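Long-range contact in hydrolase (Thermococcus thioreducens, PDB 6IAH), which is a magnesium-dependent phosphatase of the haloacid dehalogenase superfamily, probably removing phosphate from small substrates such as phosphoglycolate: residues A[18-29]-A[100-109]. Residues are numbered along the deposited sequence; the frame is centred on the assembly and turned at random.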
# COMPACT_ATOMS: atom_id res chain seq x y z
N TYR A 18 -0.24 7.79 -2.70
CA TYR A 18 -1.62 7.32 -2.63
C TYR A 18 -2.53 8.32 -1.94
O TYR A 18 -3.69 8.47 -2.34
CB TYR A 18 -1.71 6.02 -1.86
CG TYR A 18 -0.81 4.87 -2.34
CD1 TYR A 18 -1.00 4.24 -3.55
CD2 TYR A 18 0.11 4.33 -1.46
CE1 TYR A 18 -0.21 3.14 -3.92
CE2 TYR A 18 0.90 3.25 -1.81
CZ TYR A 18 0.74 2.64 -3.02
OH TYR A 18 1.53 1.52 -3.24
N ASP A 19 -2.04 8.93 -0.88
CA ASP A 19 -2.84 9.93 -0.18
C ASP A 19 -3.19 11.10 -1.08
O ASP A 19 -4.30 11.57 -1.04
CB ASP A 19 -2.10 10.45 1.05
CG ASP A 19 -2.03 9.44 2.20
OD1 ASP A 19 -2.57 8.31 2.12
OD2 ASP A 19 -1.46 9.82 3.23
N GLU A 20 -2.24 11.60 -1.87
CA GLU A 20 -2.52 12.72 -2.78
C GLU A 20 -3.40 12.25 -3.96
O GLU A 20 -4.20 13.01 -4.45
CB GLU A 20 -1.22 13.36 -3.28
CG GLU A 20 -1.38 14.59 -4.18
CD GLU A 20 -1.67 15.88 -3.42
OE1 GLU A 20 -1.68 15.87 -2.17
OE2 GLU A 20 -1.90 16.90 -4.08
N ALA A 21 -3.28 11.00 -4.40
CA ALA A 21 -4.19 10.52 -5.41
C ALA A 21 -5.64 10.45 -4.91
O ALA A 21 -6.57 10.78 -5.66
CB ALA A 21 -3.71 9.15 -5.91
N THR A 22 -5.82 10.08 -3.63
CA THR A 22 -7.12 10.04 -3.01
C THR A 22 -7.69 11.47 -2.93
O THR A 22 -8.82 11.76 -3.34
CB THR A 22 -7.02 9.34 -1.65
OG1 THR A 22 -6.55 7.97 -1.84
CG2 THR A 22 -8.37 9.32 -0.91
N LYS A 23 -6.85 12.38 -2.45
CA LYS A 23 -7.24 13.78 -2.38
C LYS A 23 -7.64 14.37 -3.73
O LYS A 23 -8.72 14.87 -3.88
CB LYS A 23 -6.09 14.57 -1.78
CG LYS A 23 -6.32 16.07 -1.73
CD LYS A 23 -4.97 16.79 -1.62
CE LYS A 23 -5.10 18.11 -0.92
NZ LYS A 23 -5.66 19.19 -1.73
N LEU A 24 -6.80 14.25 -4.74
CA LEU A 24 -7.12 14.78 -6.03
C LEU A 24 -8.34 14.14 -6.70
O LEU A 24 -9.14 14.80 -7.37
CB LEU A 24 -5.91 14.68 -6.99
CG LEU A 24 -4.66 15.43 -6.56
CD1 LEU A 24 -3.61 15.18 -7.64
CD2 LEU A 24 -4.94 16.94 -6.37
N THR A 25 -8.48 12.84 -6.56
CA THR A 25 -9.69 12.18 -7.07
C THR A 25 -10.98 12.71 -6.42
O THR A 25 -11.94 13.01 -7.11
CB THR A 25 -9.60 10.68 -6.78
OG1 THR A 25 -8.43 10.22 -7.44
CG2 THR A 25 -10.84 9.99 -7.19
N ALA A 26 -11.00 12.83 -5.10
CA ALA A 26 -12.16 13.31 -4.41
C ALA A 26 -12.40 14.74 -4.86
O ALA A 26 -13.54 15.11 -5.13
CB ALA A 26 -12.00 13.24 -2.90
N GLU A 27 -11.32 15.51 -4.97
CA GLU A 27 -11.48 16.96 -5.29
C GLU A 27 -11.91 17.15 -6.72
O GLU A 27 -12.67 18.07 -6.98
CB GLU A 27 -10.23 17.72 -4.98
CG GLU A 27 -10.00 17.93 -3.51
CD GLU A 27 -8.66 18.62 -3.20
OE1 GLU A 27 -7.84 18.84 -4.11
OE2 GLU A 27 -8.44 18.90 -2.00
N TYR A 28 -11.57 16.21 -7.62
CA TYR A 28 -12.08 16.20 -8.99
C TYR A 28 -13.62 16.07 -8.97
O TYR A 28 -14.30 16.84 -9.66
CB TYR A 28 -11.47 15.03 -9.78
CG TYR A 28 -11.99 14.85 -11.18
CD1 TYR A 28 -13.11 14.06 -11.42
CD2 TYR A 28 -11.38 15.49 -12.27
CE1 TYR A 28 -13.63 13.88 -12.71
CE2 TYR A 28 -11.90 15.32 -13.57
CZ TYR A 28 -13.02 14.48 -13.77
OH TYR A 28 -13.58 14.28 -15.00
N PHE A 29 -14.17 15.09 -8.23
CA PHE A 29 -15.66 14.95 -8.20
C PHE A 29 -16.31 16.10 -7.47
O PHE A 29 -17.37 16.58 -7.86
CB PHE A 29 -16.06 13.63 -7.60
CG PHE A 29 -15.80 12.52 -8.53
CD1 PHE A 29 -16.69 12.27 -9.54
CD2 PHE A 29 -14.55 11.90 -8.55
CE1 PHE A 29 -16.42 11.32 -10.50
CE2 PHE A 29 -14.28 10.94 -9.52
CZ PHE A 29 -15.20 10.67 -10.49
N SER A 100 -16.44 5.21 -12.44
CA SER A 100 -16.14 6.64 -12.57
C SER A 100 -14.95 7.05 -11.70
O SER A 100 -14.05 7.76 -12.15
CB SER A 100 -17.35 7.52 -12.22
OG SER A 100 -18.45 7.36 -13.09
N ILE A 101 -14.94 6.60 -10.45
CA ILE A 101 -13.91 6.96 -9.51
C ILE A 101 -12.60 6.27 -9.81
O ILE A 101 -11.54 6.88 -9.73
CB ILE A 101 -14.35 6.69 -8.07
CG1 ILE A 101 -15.36 7.75 -7.69
CG2 ILE A 101 -13.14 6.78 -7.11
CD1 ILE A 101 -16.10 7.53 -6.40
N GLU A 102 -12.69 5.00 -10.16
CA GLU A 102 -11.53 4.23 -10.45
C GLU A 102 -10.77 4.75 -11.65
O GLU A 102 -9.54 4.79 -11.61
CB GLU A 102 -11.97 2.79 -10.69
CG GLU A 102 -10.90 1.89 -11.23
CD GLU A 102 -11.38 0.46 -11.17
OE1 GLU A 102 -11.86 0.07 -10.11
OE2 GLU A 102 -11.30 -0.23 -12.19
N ARG A 103 -11.47 5.17 -12.68
CA ARG A 103 -10.87 5.70 -13.85
C ARG A 103 -10.13 7.00 -13.50
O ARG A 103 -8.98 7.22 -13.95
CB ARG A 103 -11.91 5.94 -14.96
CG ARG A 103 -11.26 6.11 -16.29
CD ARG A 103 -12.13 6.71 -17.37
NE ARG A 103 -11.37 6.80 -18.62
CZ ARG A 103 -11.89 6.94 -19.83
NH1 ARG A 103 -13.21 7.04 -20.00
NH2 ARG A 103 -11.08 6.97 -20.90
N VAL A 104 -10.76 7.83 -12.69
CA VAL A 104 -10.11 9.13 -12.31
C VAL A 104 -8.91 8.86 -11.36
O VAL A 104 -7.82 9.41 -11.55
CB VAL A 104 -11.11 10.05 -11.64
CG1 VAL A 104 -10.40 11.24 -10.96
CG2 VAL A 104 -12.16 10.54 -12.64
N PHE A 105 -9.08 7.97 -10.38
CA PHE A 105 -7.98 7.66 -9.47
C PHE A 105 -6.76 7.17 -10.26
O PHE A 105 -5.62 7.59 -10.03
CB PHE A 105 -8.42 6.65 -8.41
CG PHE A 105 -7.44 6.46 -7.29
CD1 PHE A 105 -6.24 5.78 -7.49
CD2 PHE A 105 -7.69 6.97 -6.03
CE1 PHE A 105 -5.34 5.61 -6.44
CE2 PHE A 105 -6.82 6.77 -4.98
CZ PHE A 105 -5.64 6.09 -5.19
N ASN A 106 -6.98 6.19 -11.15
CA ASN A 106 -5.89 5.63 -11.87
C ASN A 106 -5.20 6.66 -12.82
O ASN A 106 -3.97 6.62 -13.02
CB ASN A 106 -6.33 4.38 -12.66
CG ASN A 106 -6.49 3.14 -11.79
OD1 ASN A 106 -5.94 3.02 -10.71
ND2 ASN A 106 -7.24 2.18 -12.29
N THR A 107 -5.98 7.54 -13.42
CA THR A 107 -5.44 8.65 -14.19
C THR A 107 -4.43 9.48 -13.33
O THR A 107 -3.33 9.75 -13.80
CB THR A 107 -6.59 9.52 -14.75
OG1 THR A 107 -7.41 8.70 -15.62
CG2 THR A 107 -6.05 10.71 -15.54
N PHE A 108 -4.80 9.79 -12.09
CA PHE A 108 -3.96 10.61 -11.20
C PHE A 108 -2.73 9.79 -10.69
O PHE A 108 -1.62 10.31 -10.65
CB PHE A 108 -4.74 11.13 -9.99
CG PHE A 108 -5.60 12.31 -10.28
CD1 PHE A 108 -5.07 13.46 -10.88
CD2 PHE A 108 -6.96 12.32 -9.93
CE1 PHE A 108 -5.90 14.56 -11.13
CE2 PHE A 108 -7.77 13.41 -10.19
CZ PHE A 108 -7.24 14.53 -10.76
N TYR A 109 -2.93 8.51 -10.36
CA TYR A 109 -1.87 7.73 -9.72
C TYR A 109 -0.90 7.20 -10.80
O TYR A 109 0.32 7.35 -10.65
CB TYR A 109 -2.42 6.57 -8.84
CG TYR A 109 -1.28 5.77 -8.21
CD1 TYR A 109 -0.54 6.30 -7.16
CD2 TYR A 109 -0.92 4.52 -8.73
CE1 TYR A 109 0.54 5.62 -6.60
CE2 TYR A 109 0.14 3.82 -8.18
CZ TYR A 109 0.86 4.34 -7.14
OH TYR A 109 1.92 3.62 -6.67
O HOH W 1 1.43 1.08 -5.91
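Thr-25 fits as a knob into the hole formed by Ile-101, Val-104, Phe-105 and Phe-108, where the two helix axes come within 8.9 Å. Its small branched side chain suits this close approach: CG2 meets the methyls of Ile-101 and Val-104, while OG1, lying 3.3 Å from Phe-105 CA, bonds Ala-21 O of its own helix at 2.6 Å.

CH-pi contacts run along the interface, where flat aromatic faces accept small aliphatic groups. Leu-24 CB stands 3.8 Å from the Phe-108 ring centroid, almost on the ring normal, and Phe-29 takes Ile-101 CG1 over one face. CG anti to the backbone N (chi1 -169°) brings the Phe-105 ring under the Ala-21 methyl; Thr-22 OG1, which donates to Tyr-18 O one turn back, meets that ring's edge. Replacing Phe-108 by alanine is likely to leave Leu-24 CB without its aromatic face and open a gap beside Thr-25.

Val-104 CG2 adds plain apolar packing, 3.6 Å from Tyr-28 CE1.

The polar link is indirect: one water donates to both Tyr-18 OH and Tyr-109 OH; the two rings lie 18° from parallel but are displaced laterally. Tyr-18 OH also hydrogen-bonds Asp-8, a magnesium ligand, and Tyr-109 OH bonds Glu-128.

Crossing at 131°, the helices belong to a region consistent with the cap domain of HAD phosphatases, beside the parallel-sheet core; helix 56-68 touches Thr-22 and Phe-29, and Phe-119 and Phe-121 pack edge-to-face with Phe-108.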